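Local coordinates for putative exported protein (Bordetella pertussis Tohama I, PDB 2PFY) that binds pyroglutamic acid and probably serves as the extracytoplasmic solute receptor of a tripartite ATP-independent periplasmic transporter, at residues V113-I125 with A236-T248. Residues are numbered along the deposited sequence; the frame is centred on the assembly and turned at random.
Sequences VLVYGSPWPPQGI and AEIRGWQTARAKT. With PCA (pyroglutamic acid), chain E.
With CG of Glu237 anti to the backbone N (chi1 -180°) and the chain extended beyond it, the carboxylate arrives beside Gly117; chi1 of 78° puts Tyr116 CG between the backbone N and the carbonyl carbon, turning one ring face to Ala236 CB. Glu237 OE1 accepts a hydrogen bond from Gly117 N at 2.9 Å, nearly straight (166°), although the N-H comes from above the carboxylate plane. OE2 forms a salt bridge with Arg100 and accepts a hydrogen bond from the Trp96 indole, so both oxygens are gripped, which restrains the group's rotation. Ala236 CB sits over the centre of the tyrosine ring, 3.4 Å from its centroid, as a CH-pi contact. This is an edge strand of a periplasmic-binding-protein sheet covered by a helix: strand 112-119 borders the five-stranded sheet, and the axes of segments 113-119 and 236-248 run parallel and approach to 6.7 Å. The CA atoms come closest at Ser118 and Gly240, where the glycine has no side chain; Gly240 CA is 3.3 Å from Ser118 OG, a hydroxyl engaged with Gly117 O. Further along, Pro119 lies over one face of Trp241, with CD 3.5 Å from the centroid of the five-membered ring, while CG also reaches Ala244 CB at 3.7 Å. Thr248 OG1, bonded back to Ala244 O, touches Pro121 CB at 3.4 Å. Between these prolines Trp120 turns away from the helix and lays one face over pyroglutamic acid, whose CD is 3.3 Å from Trp120 CD2.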
ATOM      1  N   VAL A 113       7.684  15.887   3.396  1.00 24.08           N
ATOM      2  CA  VAL A 113       7.300  15.634   4.780  1.00 24.34           C
ATOM      3  C   VAL A 113       6.346  14.429   4.831  1.00 24.65           C
ATOM      4  O   VAL A 113       5.329  14.416   4.139  1.00 23.66           O
ATOM      5  CB  VAL A 113       6.562  16.882   5.402  1.00 24.27           C
ATOM      6  CG1 VAL A 113       6.066  16.599   6.798  1.00 24.52           C
ATOM      7  CG2 VAL A 113       7.466  18.107   5.381  1.00 26.08           C
ATOM      8  N   LEU A 114       6.694  13.442   5.651  1.00 24.38           N
ATOM      9  CA  LEU A 114       5.833  12.308   5.945  1.00 25.49           C
ATOM     10  C   LEU A 114       4.792  12.769   6.946  1.00 24.46           C
ATOM     11  O   LEU A 114       5.122  13.133   8.065  1.00 25.09           O
ATOM     12  CB  LEU A 114       6.677  11.127   6.468  1.00 25.11           C
ATOM     13  CG  LEU A 114       6.143   9.794   7.078  1.00 26.28           C
ATOM     14  CD1 LEU A 114       4.705   9.423   6.749  1.00 25.08           C
ATOM     15  CD2 LEU A 114       7.114   8.654   6.721  1.00 26.13           C
ATOM     16  N   VAL A 115       3.535  12.813   6.516  1.00 23.03           N
ATOM     17  CA  VAL A 115       2.462  13.281   7.371  1.00 21.77           C
ATOM     18  C   VAL A 115       1.881  12.095   8.171  1.00 21.91           C
ATOM     19  O   VAL A 115       1.888  12.113   9.417  1.00 22.16           O
ATOM     20  CB  VAL A 115       1.374  14.015   6.558  1.00 21.82           C
ATOM     21  CG1 VAL A 115       0.199  14.409   7.455  1.00 18.42           C
ATOM     22  CG2 VAL A 115       1.987  15.246   5.807  1.00 21.72           C
ATOM     23  N   TYR A 116       1.379  11.064   7.489  1.00 20.50           N
ATOM     24  CA  TYR A 116       0.906   9.881   8.224  1.00 19.49           C
ATOM     25  C   TYR A 116       0.909   8.646   7.320  1.00 19.67           C
ATOM     26  O   TYR A 116       0.999   8.789   6.105  1.00 19.70           O
ATOM     27  CB  TYR A 116      -0.478  10.127   8.865  1.00 18.64           C
ATOM     28  CG  TYR A 116      -1.663  10.035   7.895  1.00 17.69           C
ATOM     29  CD1 TYR A 116      -2.248   8.784   7.566  1.00 17.91           C
ATOM     30  CD2 TYR A 116      -2.201  11.190   7.315  1.00 15.76           C
ATOM     31  CE1 TYR A 116      -3.337   8.713   6.636  1.00 16.18           C
ATOM     32  CE2 TYR A 116      -3.312  11.139   6.426  1.00 13.53           C
ATOM     33  CZ  TYR A 116      -3.856   9.882   6.103  1.00 16.25           C
ATOM     34  OH  TYR A 116      -4.909   9.819   5.238  1.00 17.21           O
ATOM     35  N   GLY A 117       0.831   7.459   7.946  1.00 19.84           N
ATOM     36  CA  GLY A 117       0.703   6.167   7.275  1.00 19.65           C
ATOM     37  C   GLY A 117      -0.587   5.449   7.650  1.00 20.30           C
ATOM     38  O   GLY A 117      -1.220   5.753   8.671  1.00 20.78           O
ATOM     39  N   SER A 118      -1.009   4.505   6.807  1.00 19.78           N
ATOM     40  CA  SER A 118      -2.088   3.583   7.171  1.00 18.57           C
ATOM     41  C   SER A 118      -1.875   2.341   6.358  1.00 19.05           C
ATOM     42  O   SER A 118      -1.319   2.408   5.259  1.00 18.80           O
ATOM     43  CB  SER A 118      -3.477   4.167   6.885  1.00 17.64           C
ATOM     44  OG  SER A 118      -3.776   5.201   7.797  1.00 19.68           O
ATOM     45  N   PRO A 119      -2.263   1.181   6.926  1.00 19.45           N
ATOM     46  CA  PRO A 119      -2.017  -0.070   6.216  1.00 18.82           C
ATOM     47  C   PRO A 119      -3.195  -0.480   5.315  1.00 18.22           C
ATOM     48  O   PRO A 119      -4.355  -0.179   5.603  1.00 18.27           O
ATOM     49  CB  PRO A 119      -1.854  -1.077   7.379  1.00 18.85           C
ATOM     50  CG  PRO A 119      -2.868  -0.575   8.413  1.00 19.50           C
ATOM     51  CD  PRO A 119      -2.807   0.952   8.289  1.00 18.70           C
ATOM     52  N   TRP A 120      -2.870  -1.124   4.216  1.00 17.90           N
ATOM     53  CA  TRP A 120      -3.808  -1.991   3.505  1.00 18.23           C
ATOM     54  C   TRP A 120      -4.031  -3.250   4.373  1.00 18.60           C
ATOM     55  O   TRP A 120      -3.273  -3.509   5.314  1.00 18.58           O
ATOM     56  CB  TRP A 120      -3.172  -2.420   2.172  1.00 17.58           C
ATOM     57  CG  TRP A 120      -3.175  -1.343   1.154  1.00 17.12           C
ATOM     58  CD1 TRP A 120      -2.170  -0.430   0.880  1.00 16.57           C
ATOM     59  CD2 TRP A 120      -4.234  -1.069   0.246  1.00 17.00           C
ATOM     60  NE1 TRP A 120      -2.551   0.382  -0.159  1.00 16.14           N
ATOM     61  CE2 TRP A 120      -3.814   0.008  -0.573  1.00 18.33           C
ATOM     62  CE3 TRP A 120      -5.512  -1.637   0.037  1.00 16.15           C
ATOM     63  CZ2 TRP A 120      -4.618   0.526  -1.593  1.00 18.18           C
ATOM     64  CZ3 TRP A 120      -6.322  -1.110  -0.976  1.00 15.84           C
ATOM     65  CH2 TRP A 120      -5.863  -0.044  -1.780  1.00 17.99           C
ATOM     66  N   PRO A 121      -5.089  -4.028   4.067  1.00 18.49           N
ATOM     67  CA  PRO A 121      -5.209  -5.339   4.683  1.00 19.52           C
ATOM     68  C   PRO A 121      -4.164  -6.308   4.095  1.00 20.12           C
ATOM     69  O   PRO A 121      -3.469  -5.968   3.124  1.00 20.64           O
ATOM     70  CB  PRO A 121      -6.670  -5.770   4.354  1.00 18.38           C
ATOM     71  CG  PRO A 121      -7.376  -4.469   3.873  1.00 16.98           C
ATOM     72  CD  PRO A 121      -6.236  -3.720   3.196  1.00 17.99           C
ATOM     73  N   PRO A 122      -4.009  -7.492   4.715  1.00 20.21           N
ATOM     74  CA  PRO A 122      -3.051  -8.483   4.231  1.00 20.32           C
ATOM     75  C   PRO A 122      -3.322  -8.925   2.792  1.00 20.62           C
ATOM     76  O   PRO A 122      -4.488  -8.914   2.346  1.00 20.48           O
ATOM     77  CB  PRO A 122      -3.253  -9.656   5.191  1.00 20.09           C
ATOM     78  CG  PRO A 122      -3.779  -9.010   6.461  1.00 20.21           C
ATOM     79  CD  PRO A 122      -4.704  -7.934   5.937  1.00 20.15           C
ATOM     80  N   GLN A 123      -2.268  -9.304   2.058  1.00 20.18           N
ATOM     81  CA  GLN A 123      -2.414  -9.575   0.624  1.00 20.95           C
ATOM     82  C   GLN A 123      -2.736 -11.052   0.383  1.00 22.17           C
ATOM     83  O   GLN A 123      -1.983 -11.928   0.806  1.00 23.31           O
ATOM     84  CB  GLN A 123      -1.125  -9.214  -0.131  1.00 19.89           C
ATOM     85  CG  GLN A 123      -0.628  -7.767   0.123  1.00 20.16           C
ATOM     86  CD  GLN A 123      -1.570  -6.727  -0.477  1.00 18.23           C
ATOM     87  OE1 GLN A 123      -2.384  -6.104   0.218  1.00 20.59           O
ATOM     88  NE2 GLN A 123      -1.493  -6.573  -1.760  1.00 17.32           N
ATOM     89  N   GLY A 124      -3.844 -11.312  -0.297  1.00 22.76           N
ATOM     90  CA  GLY A 124      -4.206 -12.689  -0.749  1.00 22.59           C
ATOM     91  C   GLY A 124      -3.956 -12.843  -2.246  1.00 22.29           C
ATOM     92  O   GLY A 124      -3.454 -11.914  -2.920  1.00 22.36           O
ATOM     93  N   ILE A 125      -4.292 -14.018  -2.763  1.00 22.30           N
ATOM     94  CA  ILE A 125      -4.098 -14.359  -4.177  1.00 22.63           C
ATOM     95  C   ILE A 125      -5.453 -14.586  -4.817  1.00 22.03           C
ATOM     96  O   ILE A 125      -6.279 -15.278  -4.247  1.00 20.75           O
ATOM     97  CB  ILE A 125      -3.203 -15.635  -4.320  1.00 23.68           C
ATOM     98  CG1 ILE A 125      -1.800 -15.303  -3.803  1.00 24.06           C
ATOM     99  CG2 ILE A 125      -3.139 -16.119  -5.823  1.00 23.05           C
ATOM    100  CD1 ILE A 125      -0.873 -16.495  -3.488  1.00 24.07           C
ATOM    101  N   ALA A 236      -5.334  10.341  11.860  1.00 21.51           N
ATOM    102  CA  ALA A 236      -5.532   9.518  10.652  1.00 22.14           C
ATOM    103  C   ALA A 236      -4.776   8.185  10.699  1.00 22.23           C
ATOM    104  O   ALA A 236      -5.294   7.155  10.254  1.00 22.04           O
ATOM    105  CB  ALA A 236      -5.176  10.315   9.377  1.00 21.15           C
ATOM    106  N   GLU A 237      -3.566   8.202  11.237  1.00 22.64           N
ATOM    107  CA  GLU A 237      -2.754   7.008  11.311  1.00 23.95           C
ATOM    108  C   GLU A 237      -3.437   5.998  12.258  1.00 24.32           C
ATOM    109  O   GLU A 237      -3.558   4.801  11.936  1.00 23.46           O
ATOM    110  CB  GLU A 237      -1.313   7.359  11.735  1.00 23.34           C
ATOM    111  CG  GLU A 237      -0.341   6.160  11.850  1.00 23.96           C
ATOM    112  CD  GLU A 237       1.101   6.527  11.569  1.00 26.02           C
ATOM    113  OE1 GLU A 237       1.361   7.447  10.749  1.00 23.34           O
ATOM    114  OE2 GLU A 237       1.997   5.891  12.180  1.00 25.28           O
ATOM    115  N   ILE A 238      -3.904   6.493  13.401  1.00 25.07           N
ATOM    116  CA  ILE A 238      -4.629   5.651  14.366  1.00 26.25           C
ATOM    117  C   ILE A 238      -5.920   5.101  13.723  1.00 25.08           C
ATOM    118  O   ILE A 238      -6.188   3.896  13.799  1.00 24.62           O
ATOM    119  CB  ILE A 238      -4.913   6.418  15.697  1.00 26.47           C
ATOM    120  CG1 ILE A 238      -3.586   6.786  16.391  1.00 27.10           C
ATOM    121  CG2 ILE A 238      -5.866   5.590  16.624  1.00 28.64           C
ATOM    122  CD1 ILE A 238      -3.696   7.956  17.395  1.00 28.58           C
ATOM    123  N   ARG A 239      -6.700   5.980  13.099  1.00 24.66           N
ATOM    124  CA  ARG A 239      -7.963   5.609  12.448  1.00 25.23           C
ATOM    125  C   ARG A 239      -7.680   4.557  11.373  1.00 23.93           C
ATOM    126  O   ARG A 239      -8.444   3.584  11.216  1.00 22.72           O
ATOM    127  CB  ARG A 239      -8.617   6.870  11.843  1.00 25.56           C
ATOM    128  CG  ARG A 239      -9.979   6.693  11.207  1.00 27.87           C
ATOM    129  CD  ARG A 239     -10.418   7.991  10.423  1.00 28.56           C
ATOM    130  NE  ARG A 239     -10.134   9.099  11.248  1.00 32.31           N
ATOM    131  CZ  ARG A 239      -9.450  10.194  10.955  1.00 27.50           C
ATOM    132  NH1 ARG A 239      -8.995  10.526   9.738  1.00 25.39           N
ATOM    133  NH2 ARG A 239      -9.297  10.999  11.958  1.00 22.43           N
ATOM    134  N   GLY A 240      -6.586   4.761  10.634  1.00 21.25           N
ATOM    135  CA  GLY A 240      -6.240   3.882   9.506  1.00 21.26           C
ATOM    136  C   GLY A 240      -5.953   2.465   9.971  1.00 21.36           C
ATOM    137  O   GLY A 240      -6.477   1.500   9.410  1.00 20.43           O
ATOM    138  N   TRP A 241      -5.085   2.346  10.977  1.00 21.07           N
ATOM    139  CA  TRP A 241      -4.814   1.065  11.606  1.00 22.66           C
ATOM    140  C   TRP A 241      -6.060   0.392  12.206  1.00 23.10           C
ATOM    141  O   TRP A 241      -6.236  -0.814  12.036  1.00 23.29           O
ATOM    142  CB  TRP A 241      -3.681   1.181  12.660  1.00 22.17           C
ATOM    143  CG  TRP A 241      -2.349   1.218  11.984  1.00 22.73           C
ATOM    144  CD1 TRP A 241      -1.710   2.329  11.438  1.00 23.23           C
ATOM    145  CD2 TRP A 241      -1.523   0.102  11.693  1.00 22.68           C
ATOM    146  NE1 TRP A 241      -0.539   1.944  10.852  1.00 22.88           N
ATOM    147  CE2 TRP A 241      -0.399   0.583  10.984  1.00 21.58           C
ATOM    148  CE3 TRP A 241      -1.623  -1.283  11.958  1.00 23.08           C
ATOM    149  CZ2 TRP A 241       0.642  -0.264  10.564  1.00 23.33           C
ATOM    150  CZ3 TRP A 241      -0.586  -2.125  11.529  1.00 23.01           C
ATOM    151  CH2 TRP A 241       0.520  -1.616  10.839  1.00 22.71           C
ATOM    152  N   GLN A 242      -6.890   1.140  12.933  1.00 23.41           N
ATOM    153  CA  GLN A 242      -8.138   0.559  13.502  1.00 25.27           C
ATOM    154  C   GLN A 242      -9.098   0.042  12.383  1.00 23.79           C
ATOM    155  O   GLN A 242      -9.734  -1.018  12.493  1.00 22.21           O
ATOM    156  CB  GLN A 242      -8.896   1.605  14.322  1.00 25.26           C
ATOM    157  CG  GLN A 242      -8.192   2.119  15.581  1.00 29.77           C
ATOM    158  CD  GLN A 242      -8.930   3.320  16.241  1.00 30.24           C
ATOM    159  OE1 GLN A 242      -9.860   3.916  15.656  1.00 38.58           O
ATOM    160  NE2 GLN A 242      -8.520   3.656  17.464  1.00 34.26           N
ATOM    161  N   THR A 243      -9.223   0.818  11.325  1.00 21.72           N
ATOM    162  CA  THR A 243     -10.145   0.454  10.235  1.00 21.87           C
ATOM    163  C   THR A 243      -9.692  -0.818   9.519  1.00 21.55           C
ATOM    164  O   THR A 243     -10.506  -1.711   9.273  1.00 21.96           O
ATOM    165  CB  THR A 243     -10.285   1.633   9.233  1.00 21.46           C
ATOM    166  OG1 THR A 243     -10.833   2.743   9.947  1.00 21.92           O
ATOM    167  CG2 THR A 243     -11.239   1.275   8.088  1.00 19.61           C
ATOM    168  N   ALA A 244      -8.401  -0.894   9.191  1.00 21.99           N
ATOM    169  CA  ALA A 244      -7.845  -2.077   8.525  1.00 22.94           C
ATOM    170  C   ALA A 244      -8.106  -3.325   9.357  1.00 23.75           C
ATOM    171  O   ALA A 244      -8.649  -4.335   8.840  1.00 24.65           O
ATOM    172  CB  ALA A 244      -6.346  -1.902   8.252  1.00 23.00           C
ATOM    173  N   ARG A 245      -7.756  -3.264  10.643  1.00 23.55           N
ATOM    174  CA  ARG A 245      -8.063  -4.364  11.564  1.00 24.12           C
ATOM    175  C   ARG A 245      -9.558  -4.671  11.616  1.00 23.73           C
ATOM    176  O   ARG A 245      -9.963  -5.836  11.549  1.00 24.84           O
ATOM    177  CB  ARG A 245      -7.579  -4.046  12.996  1.00 24.46           C
ATOM    178  CG  ARG A 245      -6.069  -4.076  13.189  1.00 24.99           C
ATOM    179  CD  ARG A 245      -5.750  -3.703  14.627  1.00 31.28           C
ATOM    180  NE  ARG A 245      -4.294  -3.533  14.829  1.00 34.61           N
ATOM    181  CZ  ARG A 245      -3.479  -4.527  15.119  1.00 35.85           C
ATOM    182  NH1 ARG A 245      -3.990  -5.766  15.260  1.00 38.06           N
ATOM    183  NH2 ARG A 245      -2.164  -4.289  15.275  1.00 33.74           N
ATOM    184  N   ALA A 246     -10.386  -3.641  11.755  1.00 23.29           N
ATOM    185  CA  ALA A 246     -11.822  -3.876  11.906  1.00 22.55           C
ATOM    186  C   ALA A 246     -12.510  -4.395  10.637  1.00 23.22           C
ATOM    187  O   ALA A 246     -13.585  -5.038  10.717  1.00 23.17           O
ATOM    188  CB  ALA A 246     -12.521  -2.624  12.390  1.00 23.01           C
ATOM    189  N   LYS A 247     -11.924  -4.109   9.478  1.00 21.51           N
ATOM    190  CA  LYS A 247     -12.656  -4.351   8.201  1.00 23.36           C
ATOM    191  C   LYS A 247     -12.182  -5.547   7.416  1.00 21.99           C
ATOM    192  O   LYS A 247     -12.866  -5.957   6.497  1.00 21.39           O
ATOM    193  CB  LYS A 247     -12.667  -3.126   7.274  1.00 23.23           C
ATOM    194  CG  LYS A 247     -13.588  -1.960   7.750  1.00 25.91           C
ATOM    195  CD  LYS A 247     -14.975  -2.411   8.253  1.00 31.30           C
ATOM    196  CE  LYS A 247     -15.840  -1.222   8.687  1.00 31.71           C
ATOM    197  NZ  LYS A 247     -17.287  -1.599   8.870  1.00 36.33           N
ATOM    198  N   THR A 248     -11.009  -6.082   7.758  1.00 21.97           N
ATOM    199  CA  THR A 248     -10.388  -7.144   6.964  1.00 22.24           C
ATOM    200  C   THR A 248     -11.350  -8.355   6.790  1.00 22.32           C
ATOM    201  O   THR A 248     -11.535  -8.839   5.671  1.00 22.27           O
ATOM    202  CB  THR A 248      -9.008  -7.581   7.526  1.00 22.55           C
ATOM    203  OG1 THR A 248      -8.063  -6.498   7.401  1.00 21.97           O
ATOM    204  CG2 THR A 248      -8.479  -8.772   6.699  1.00 22.16           C
TER
HETATM  205  N   PCA E 302      -4.253  -2.796  -2.980  1.00 22.63           N
HETATM  206  CA  PCA E 302      -3.237  -2.027  -3.738  1.00 23.48           C
HETATM  207  CB  PCA E 302      -1.880  -2.226  -3.110  1.00 22.44           C
HETATM  208  CG  PCA E 302      -2.077  -3.204  -1.990  1.00 23.29           C
HETATM  209  CD  PCA E 302      -3.544  -3.478  -1.955  1.00 20.74           C
HETATM  210  OE  PCA E 302      -4.094  -4.172  -1.107  1.00 22.48           O
HETATM  211  C   PCA E 302      -3.214  -2.475  -5.187  1.00 24.18           C
HETATM  212  O   PCA E 302      -2.642  -1.849  -6.087  1.00 24.73           O
HETATM  213  OXT PCA E 302      -3.791  -3.507  -5.476  1.00 25.49           O